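Local structure of peptidoglycan-recognition protein-LC isoform LCa (2F2L) at residues A[37-51]-A[63-76]. The protein is a major activator of the imd/Relish immune pathway in Drosophila and takes part in the response to peptidoglycan of Gram-negative bacteria. Residues are numbered along the deposited sequence; the frame is centred on the assembly and turned at random.
With MLD (glcnac(beta1-4)-murnac(1,6-anhydro)-L-ala-gamma-D-glu-meso-a2pm-D-ala), chain G.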
loop_
_atom_site.group_PDB
_atom_site.type_symbol
_atom_site.label_atom_id
_atom_site.label_comp_id
_atom_site.label_asym_id
_atom_site.label_seq_id
_atom_site.Cartn_x
_atom_site.Cartn_y
_atom_site.Cartn_z
ATOM N N CYS A 37 -10.854 -9.723 7.271
ATOM C CA CYS A 37 -9.990 -9.097 8.273
ATOM C C CYS A 37 -10.827 -8.668 9.484
ATOM O O CYS A 37 -11.981 -8.303 9.337
ATOM C CB CYS A 37 -9.258 -7.898 7.648
ATOM S SG CYS A 37 -10.318 -6.601 6.969
ATOM N N SER A 38 -10.261 -8.753 10.686
ATOM C CA SER A 38 -10.987 -8.370 11.887
ATOM C C SER A 38 -10.292 -7.309 12.721
ATOM O O SER A 38 -10.792 -6.937 13.782
ATOM C CB SER A 38 -11.221 -9.607 12.744
ATOM O OG SER A 38 -9.990 -10.116 13.214
ATOM N N THR A 39 -9.135 -6.845 12.270
ATOM C CA THR A 39 -8.414 -5.774 12.935
ATOM C C THR A 39 -7.878 -4.822 11.877
ATOM O O THR A 39 -7.683 -5.220 10.739
ATOM C CB THR A 39 -7.239 -6.316 13.784
ATOM O OG1 THR A 39 -6.293 -6.993 12.939
ATOM C CG2 THR A 39 -7.751 -7.283 14.850
ATOM N N GLN A 40 -7.653 -3.569 12.253
ATOM C CA GLN A 40 -7.116 -2.568 11.324
ATOM C C GLN A 40 -5.819 -3.026 10.647
ATOM O O GLN A 40 -5.652 -2.849 9.456
ATOM C CB GLN A 40 -6.902 -1.221 12.022
ATOM C CG GLN A 40 -6.415 -0.126 11.083
ATOM C CD GLN A 40 -6.567 1.264 11.662
ATOM O OE1 GLN A 40 -7.539 1.559 12.342
ATOM N NE2 GLN A 40 -5.614 2.132 11.372
ATOM N N ALA A 41 -4.915 -3.639 11.403
ATOM C CA ALA A 41 -3.633 -4.070 10.840
ATOM C C ALA A 41 -3.792 -5.094 9.702
ATOM O O ALA A 41 -3.075 -5.040 8.691
ATOM C CB ALA A 41 -2.728 -4.631 11.943
ATOM N N ILE A 42 -4.725 -6.027 9.864
ATOM C CA ILE A 42 -4.948 -7.034 8.827
ATOM C C ILE A 42 -5.761 -6.456 7.672
ATOM O O ILE A 42 -5.509 -6.781 6.513
ATOM C CB ILE A 42 -5.618 -8.299 9.392
ATOM C CG1 ILE A 42 -4.748 -8.928 10.496
ATOM C CG2 ILE A 42 -5.912 -9.296 8.272
ATOM C CD1 ILE A 42 -3.296 -9.200 10.120
ATOM N N CYS A 43 -6.736 -5.599 7.974
ATOM C CA CYS A 43 -7.492 -4.923 6.913
ATOM C C CYS A 43 -6.579 -4.088 6.032
ATOM O O CYS A 43 -6.725 -4.094 4.816
ATOM C CB CYS A 43 -8.605 -4.052 7.485
ATOM S SG CYS A 43 -9.991 -4.981 8.234
ATOM N N VAL A 44 -5.644 -3.373 6.648
ATOM C CA VAL A 44 -4.658 -2.612 5.907
ATOM C C VAL A 44 -3.876 -3.522 4.943
ATOM O O VAL A 44 -3.671 -3.154 3.798
ATOM C CB VAL A 44 -3.702 -1.822 6.852
ATOM C CG1 VAL A 44 -2.379 -1.458 6.157
ATOM C CG2 VAL A 44 -4.392 -0.549 7.369
ATOM N N LEU A 45 -3.454 -4.693 5.421
ATOM C CA LEU A 45 -2.800 -5.699 4.578
ATOM C C LEU A 45 -3.690 -6.083 3.410
ATOM O O LEU A 45 -3.248 -6.125 2.247
ATOM C CB LEU A 45 -2.467 -6.956 5.391
ATOM C CG LEU A 45 -1.643 -8.038 4.684
ATOM C CD1 LEU A 45 -0.307 -7.480 4.226
ATOM C CD2 LEU A 45 -1.437 -9.223 5.607
ATOM N N ARG A 46 -4.955 -6.369 3.705
ATOM C CA ARG A 46 -5.884 -6.747 2.643
ATOM C C ARG A 46 -6.023 -5.651 1.584
ATOM O O ARG A 46 -5.975 -5.944 0.381
ATOM C CB ARG A 46 -7.281 -7.075 3.197
ATOM C CG ARG A 46 -7.326 -8.177 4.237
ATOM C CD ARG A 46 -6.783 -9.527 3.755
ATOM N NE ARG A 46 -6.866 -10.478 4.867
ATOM C CZ ARG A 46 -5.981 -11.432 5.146
ATOM N NH1 ARG A 46 -4.902 -11.608 4.407
ATOM N NH2 ARG A 46 -6.174 -12.198 6.205
ATOM N N VAL A 47 -6.213 -4.407 2.028
ATOM C CA VAL A 47 -6.486 -3.302 1.105
ATOM C C VAL A 47 -5.254 -2.983 0.242
ATOM O O VAL A 47 -5.388 -2.788 -0.962
ATOM C CB VAL A 47 -6.983 -2.016 1.827
ATOM C CG1 VAL A 47 -7.239 -0.914 0.801
ATOM C CG2 VAL A 47 -8.279 -2.281 2.598
ATOM N N ARG A 48 -4.069 -2.968 0.861
ATOM C CA ARG A 48 -2.828 -2.642 0.155
ATOM C C ARG A 48 -2.507 -3.725 -0.875
ATOM O O ARG A 48 -2.132 -3.409 -2.008
ATOM C CB ARG A 48 -1.629 -2.435 1.119
ATOM C CG ARG A 48 -0.325 -1.931 0.422
ATOM C CD ARG A 48 -0.647 -0.759 -0.522
ATOM N NE ARG A 48 0.460 -0.276 -1.357
ATOM C CZ ARG A 48 0.696 -0.693 -2.593
ATOM N NH1 ARG A 48 -0.027 -1.632 -3.135
ATOM N NH2 ARG A 48 1.704 -0.202 -3.280
ATOM N N LEU A 49 -2.716 -4.989 -0.509
ATOM C CA LEU A 49 -2.520 -6.076 -1.464
ATOM C C LEU A 49 -3.547 -6.085 -2.608
ATOM O O LEU A 49 -3.208 -6.428 -3.733
ATOM C CB LEU A 49 -2.493 -7.424 -0.755
ATOM C CG LEU A 49 -1.357 -7.605 0.256
ATOM C CD1 LEU A 49 -1.343 -9.058 0.735
ATOM C CD2 LEU A 49 -0.016 -7.205 -0.326
ATOM N N LEU A 50 -4.800 -5.750 -2.315
ATOM C CA LEU A 50 -5.811 -5.559 -3.373
ATOM C C LEU A 50 -5.437 -4.448 -4.345
ATOM O O LEU A 50 -5.708 -4.556 -5.543
ATOM C CB LEU A 50 -7.191 -5.244 -2.772
ATOM C CG LEU A 50 -7.956 -6.462 -2.255
ATOM C CD1 LEU A 50 -9.031 -6.050 -1.201
ATOM C CD2 LEU A 50 -8.579 -7.194 -3.404
ATOM N N GLN A 51 -4.839 -3.371 -3.826
ATOM C CA GLN A 51 -4.426 -2.274 -4.687
ATOM C C GLN A 51 -3.397 -2.759 -5.683
ATOM O O GLN A 51 -3.490 -2.471 -6.847
ATOM C CB GLN A 51 -3.858 -1.079 -3.923
ATOM C CG GLN A 51 -3.611 0.107 -4.867
ATOM C CD GLN A 51 -2.864 1.244 -4.246
ATOM O OE1 GLN A 51 -1.963 1.043 -3.416
ATOM N NE2 GLN A 51 -3.185 2.470 -4.693
ATOM N N ILE A 63 -6.615 1.205 -6.987
ATOM C CA ILE A 63 -7.623 0.331 -6.393
ATOM C C ILE A 63 -8.987 0.672 -6.993
ATOM O O ILE A 63 -9.298 1.843 -7.233
ATOM C CB ILE A 63 -7.616 0.420 -4.842
ATOM C CG1 ILE A 63 -8.337 -0.784 -4.237
ATOM C CG2 ILE A 63 -8.140 1.801 -4.347
ATOM C CD1 ILE A 63 -7.881 -1.122 -2.842
ATOM N N ALA A 64 -9.787 -0.353 -7.280
ATOM C CA ALA A 64 -10.926 -0.198 -8.175
ATOM C C ALA A 64 -12.106 0.545 -7.539
ATOM O O ALA A 64 -13.004 1.007 -8.260
ATOM C CB ALA A 64 -11.378 -1.583 -8.721
ATOM N N TYR A 65 -12.087 0.699 -6.213
ATOM C CA TYR A 65 -13.281 1.063 -5.453
ATOM C C TYR A 65 -13.211 2.437 -4.797
ATOM O O TYR A 65 -12.150 2.935 -4.464
ATOM C CB TYR A 65 -13.562 0.016 -4.370
ATOM C CG TYR A 65 -13.393 -1.405 -4.830
ATOM C CD1 TYR A 65 -14.322 -2.010 -5.660
ATOM C CD2 TYR A 65 -12.289 -2.136 -4.438
ATOM C CE1 TYR A 65 -14.136 -3.322 -6.102
ATOM C CE2 TYR A 65 -12.098 -3.414 -4.855
ATOM C CZ TYR A 65 -13.006 -4.011 -5.688
ATOM O OH TYR A 65 -12.759 -5.309 -6.052
ATOM N N ASN A 66 -14.379 3.038 -4.588
ATOM C CA ASN A 66 -14.438 4.309 -3.878
ATOM C C ASN A 66 -14.112 4.165 -2.390
ATOM O O ASN A 66 -13.330 4.941 -1.851
ATOM C CB ASN A 66 -15.783 4.979 -4.108
ATOM C CG ASN A 66 -15.993 5.327 -5.565
ATOM O OD1 ASN A 66 -16.667 4.591 -6.276
ATOM N ND2 ASN A 66 -15.391 6.439 -6.025
ATOM N N PHE A 67 -14.696 3.158 -1.757
ATOM C CA PHE A 67 -14.459 2.863 -0.334
ATOM C C PHE A 67 -14.459 1.377 -0.176
ATOM O O PHE A 67 -15.101 0.694 -0.958
ATOM C CB PHE A 67 -15.556 3.477 0.550
ATOM C CG PHE A 67 -15.567 4.970 0.519
ATOM C CD1 PHE A 67 -14.694 5.691 1.307
ATOM C CD2 PHE A 67 -16.408 5.654 -0.342
ATOM C CE1 PHE A 67 -14.680 7.078 1.262
ATOM C CE2 PHE A 67 -16.396 7.036 -0.397
ATOM C CZ PHE A 67 -15.537 7.744 0.403
ATOM N N LEU A 68 -13.717 0.890 0.815
ATOM C CA LEU A 68 -13.704 -0.514 1.185
ATOM C C LEU A 68 -14.075 -0.639 2.672
ATOM O O LEU A 68 -13.618 0.146 3.492
ATOM C CB LEU A 68 -12.332 -1.144 0.930
ATOM C CG LEU A 68 -11.846 -1.092 -0.540
ATOM C CD1 LEU A 68 -10.941 0.106 -0.761
ATOM C CD2 LEU A 68 -11.112 -2.373 -0.929
ATOM N N ILE A 69 -14.893 -1.630 3.008
ATOM C CA ILE A 69 -15.379 -1.808 4.379
ATOM C C ILE A 69 -14.842 -3.104 4.954
ATOM O O ILE A 69 -15.110 -4.191 4.444
ATOM C CB ILE A 69 -16.909 -1.828 4.434
ATOM C CG1 ILE A 69 -17.498 -0.749 3.497
ATOM C CG2 ILE A 69 -17.396 -1.721 5.899
ATOM C CD1 ILE A 69 -18.154 0.400 4.149
ATOM N N GLY A 70 -14.075 -2.979 6.024
ATOM C CA GLY A 70 -13.429 -4.127 6.648
ATOM C C GLY A 70 -14.253 -4.730 7.777
ATOM O O GLY A 70 -15.093 -4.055 8.379
ATOM N N GLY A 71 -13.989 -5.996 8.082
ATOM C CA GLY A 71 -14.679 -6.695 9.174
ATOM C C GLY A 71 -14.557 -5.999 10.517
ATOM O O GLY A 71 -15.407 -6.186 11.387
ATOM N N ASP A 72 -13.494 -5.210 10.689
ATOM C CA ASP A 72 -13.304 -4.363 11.874
ATOM C C ASP A 72 -14.307 -3.198 11.954
ATOM O O ASP A 72 -14.334 -2.470 12.949
ATOM C CB ASP A 72 -11.865 -3.803 11.906
ATOM C CG ASP A 72 -11.524 -2.944 10.663
ATOM O OD1 ASP A 72 -12.338 -2.887 9.717
ATOM O OD2 ASP A 72 -10.433 -2.329 10.633
ATOM N N GLY A 73 -15.095 -2.990 10.898
ATOM C CA GLY A 73 -16.069 -1.902 10.872
ATOM C C GLY A 73 -15.498 -0.541 10.522
ATOM O O GLY A 73 -16.168 0.471 10.714
ATOM N N ASN A 74 -14.265 -0.510 10.011
ATOM C CA ASN A 74 -13.641 0.728 9.535
ATOM C C ASN A 74 -13.851 0.881 8.033
ATOM O O ASN A 74 -13.955 -0.112 7.315
ATOM C CB ASN A 74 -12.131 0.751 9.832
ATOM C CG ASN A 74 -11.819 0.917 11.308
ATOM O OD1 ASN A 74 -12.424 1.735 11.992
ATOM N ND2 ASN A 74 -10.867 0.143 11.803
ATOM N N VAL A 75 -13.918 2.126 7.576
ATOM C CA VAL A 75 -14.030 2.463 6.162
ATOM C C VAL A 75 -12.638 2.849 5.630
ATOM O O VAL A 75 -12.015 3.798 6.124
ATOM C CB VAL A 75 -15.002 3.647 5.935
ATOM C CG1 VAL A 75 -15.155 3.959 4.439
ATOM C CG2 VAL A 75 -16.378 3.351 6.555
ATOM N N TYR A 76 -12.164 2.102 4.638
ATOM C CA TYR A 76 -10.845 2.329 4.018
ATOM C C TYR A 76 -11.063 3.160 2.765
ATOM O O TYR A 76 -11.846 2.801 1.909
ATOM C CB TYR A 76 -10.160 0.982 3.733
ATOM C CG TYR A 76 -9.801 0.336 5.036
ATOM C CD1 TYR A 76 -8.528 0.433 5.544
ATOM C CD2 TYR A 76 -10.772 -0.288 5.816
ATOM C CE1 TYR A 76 -8.200 -0.114 6.774
ATOM C CE2 TYR A 76 -10.464 -0.833 7.053
ATOM C CZ TYR A 76 -9.174 -0.730 7.535
ATOM O OH TYR A 76 -8.835 -1.251 8.758
HETATM C CAA MLD G . 5.032 -1.124 -7.214
HETATM C CAB MLD G . 5.638 -2.360 -6.569
HETATM O OAC MLD G . 6.826 -2.391 -6.273
HETATM N N2 MLD G . 4.783 -3.356 -6.361
HETATM C C2 MLD G . 5.150 -4.647 -5.790
HETATM C C3 MLD G . 4.627 -5.722 -6.746
HETATM O O3 MLD G . 5.189 -5.603 -8.068
HETATM C C4 MLD G . 4.819 -7.116 -6.158
HETATM O O4 MLD G . 4.141 -8.023 -7.008
HETATM C C5 MLD G . 4.189 -7.172 -4.762
HETATM C C6 MLD G . 4.407 -8.480 -3.979
HETATM O O6 MLD G . 3.553 -8.448 -2.797
HETATM O O5 MLD G . 4.821 -6.172 -3.967
HETATM C C1 MLD G . 4.522 -4.832 -4.420
HETATM O O1 MLD G . 5.113 -3.921 -3.531
HETATM C CA4 MLD G . 4.418 -3.877 -2.262
HETATM C CA5 MLD G . 3.070 -3.156 -2.254
HETATM O OA5 MLD G . 3.013 -2.000 -1.351
HETATM C CA6 MLD G . 2.227 -4.141 -1.519
HETATM O OA6 MLD G . 2.517 -3.891 -0.158
HETATM C CA1 MLD G . 3.265 -2.640 -0.090
HETATM C CA2 MLD G . 4.757 -2.986 0.035
HETATM N NAD MLD G . 5.463 -1.894 0.740
HETATM C CAE MLD G . 6.180 -2.092 1.832
HETATM C CAF MLD G . 6.807 -0.837 2.404
HETATM O OAG MLD G . 6.359 -3.192 2.356
HETATM C CA3 MLD G . 5.399 -3.171 -1.338
HETATM O OAH MLD G . 6.625 -3.981 -1.269
HETATM C CAI MLD G . 7.850 -3.210 -1.282
HETATM C CAJ MLD G . 8.380 -2.983 -2.679
HETATM C CAL MLD G . 8.926 -3.963 -0.472
HETATM O OAM MLD G . 10.051 -3.475 -0.442
HETATM N N MLD G . 8.592 -5.084 0.167
HETATM C CA MLD G . 9.520 -5.863 0.998
HETATM C CB MLD G . 9.403 -5.282 2.411
HETATM C C MLD G . 9.009 -7.315 1.009
HETATM O O MLD G . 7.835 -7.556 1.303
HETATM N NAN MLD G . 9.914 -8.225 0.657
HETATM C CAO MLD G . 9.678 -9.675 0.588
HETATM C CAP MLD G . 10.208 -10.271 -0.757
HETATM O OBA MLD G . 10.419 -11.486 -0.755
HETATM O OAQ MLD G . 10.429 -9.524 -1.741
HETATM C CBB MLD G . 10.507 -10.362 1.668
HETATM C CBC MLD G . 10.059 -10.088 3.093
HETATM C CBD MLD G . 10.932 -10.915 4.054
HETATM O OBE MLD G . 12.068 -11.276 3.743
HETATM N NBF MLD G . 10.374 -11.205 5.210
HETATM C CBG MLD G . 11.072 -11.985 6.239
HETATM C CBH MLD G . 11.250 -13.440 5.759
HETATM O OBI MLD G . 10.328 -14.047 5.218
HETATM N NBJ MLD G . 12.467 -13.948 5.941
HETATM C CBK MLD G . 12.848 -15.331 5.575
HETATM C CBL MLD G . 13.397 -16.023 6.828
HETATM C CBM MLD G . 13.925 -15.414 4.472
HETATM O OBO MLD G . 14.709 -14.440 4.327
HETATM O OBN MLD G . 13.949 -16.480 3.807
HETATM C CBP MLD G . 10.267 -11.899 7.547
HETATM C CBQ MLD G . 11.095 -12.346 8.765
HETATM C CBR MLD G . 10.331 -12.107 10.069
HETATM C CBS MLD G . 11.246 -12.001 11.291
HETATM C CBT MLD G . 11.991 -10.660 11.255
HETATM O OBV MLD G . 11.324 -9.645 11.519
HETATM O OBU MLD G . 13.206 -10.678 10.973
HETATM N NBW MLD G . 12.207 -13.111 11.289
HETATM O O HOH W 1 -13.518 -8.202 6.563
#
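Tyr76, on strand 75-77, packs its ring against Val47, Val44 and Cys43 in the first turns of helix 40-57. CB and CG lie against CG2 of Val47, with Tyr76 CG 3.9 Å from that methyl, which approaches the ring obliquely. Further along, CE1 has Val44 CG2 beside it, at the ring edge and near its plane. CZ comes up to CB of Cys43, and the hydroxyl OH sits 3.1 Å from the same CB, close also to CA and CG of Gln40. There OH donates to Asp72 OD2, 2.7 Å away, using the syn lone pair of that oxygen. Asn74 ND2 grips the same OD2 from above the carboxylate plane, while Asn74 N bonds to Asp72 OD1 at 3.1 Å and closes an Asx turn. The carboxylate is thus pinned from its own segment, and its OD1 and CG rest against Cys43 SG, both at 3.5 Å. Asp72 belongs to the type I turn 70-73 of the beta-hairpin that joins strands 67-69 and 75-77, part of the mixed sheet of this PGRP domain of the type 2 amidase family; helix 40-57 packs across that hairpin. The Cys37-Cys43 disulfide ties the loop before the helix to its first turns, and both sulfurs lie against Gly70, Cys43 SG 3.9 Å from its CA. Water 1 accepts from Cys37 N and, weakly, from Gly71 N. Farther down the helix the contact turns apolar: Val47 points CG1, anti to its own N (chi1 180°), at Ile63 CD1 3.7 Å away and at Leu68 CD1, and Leu50 CD1 meets Leu68 CD2 at 4.2 Å. Away from the hairpin, Arg48 lays one guanidinium face against the muropeptide, near its OA5, reaching from the LCa side a ligand held largely by the neighbouring LCx chain.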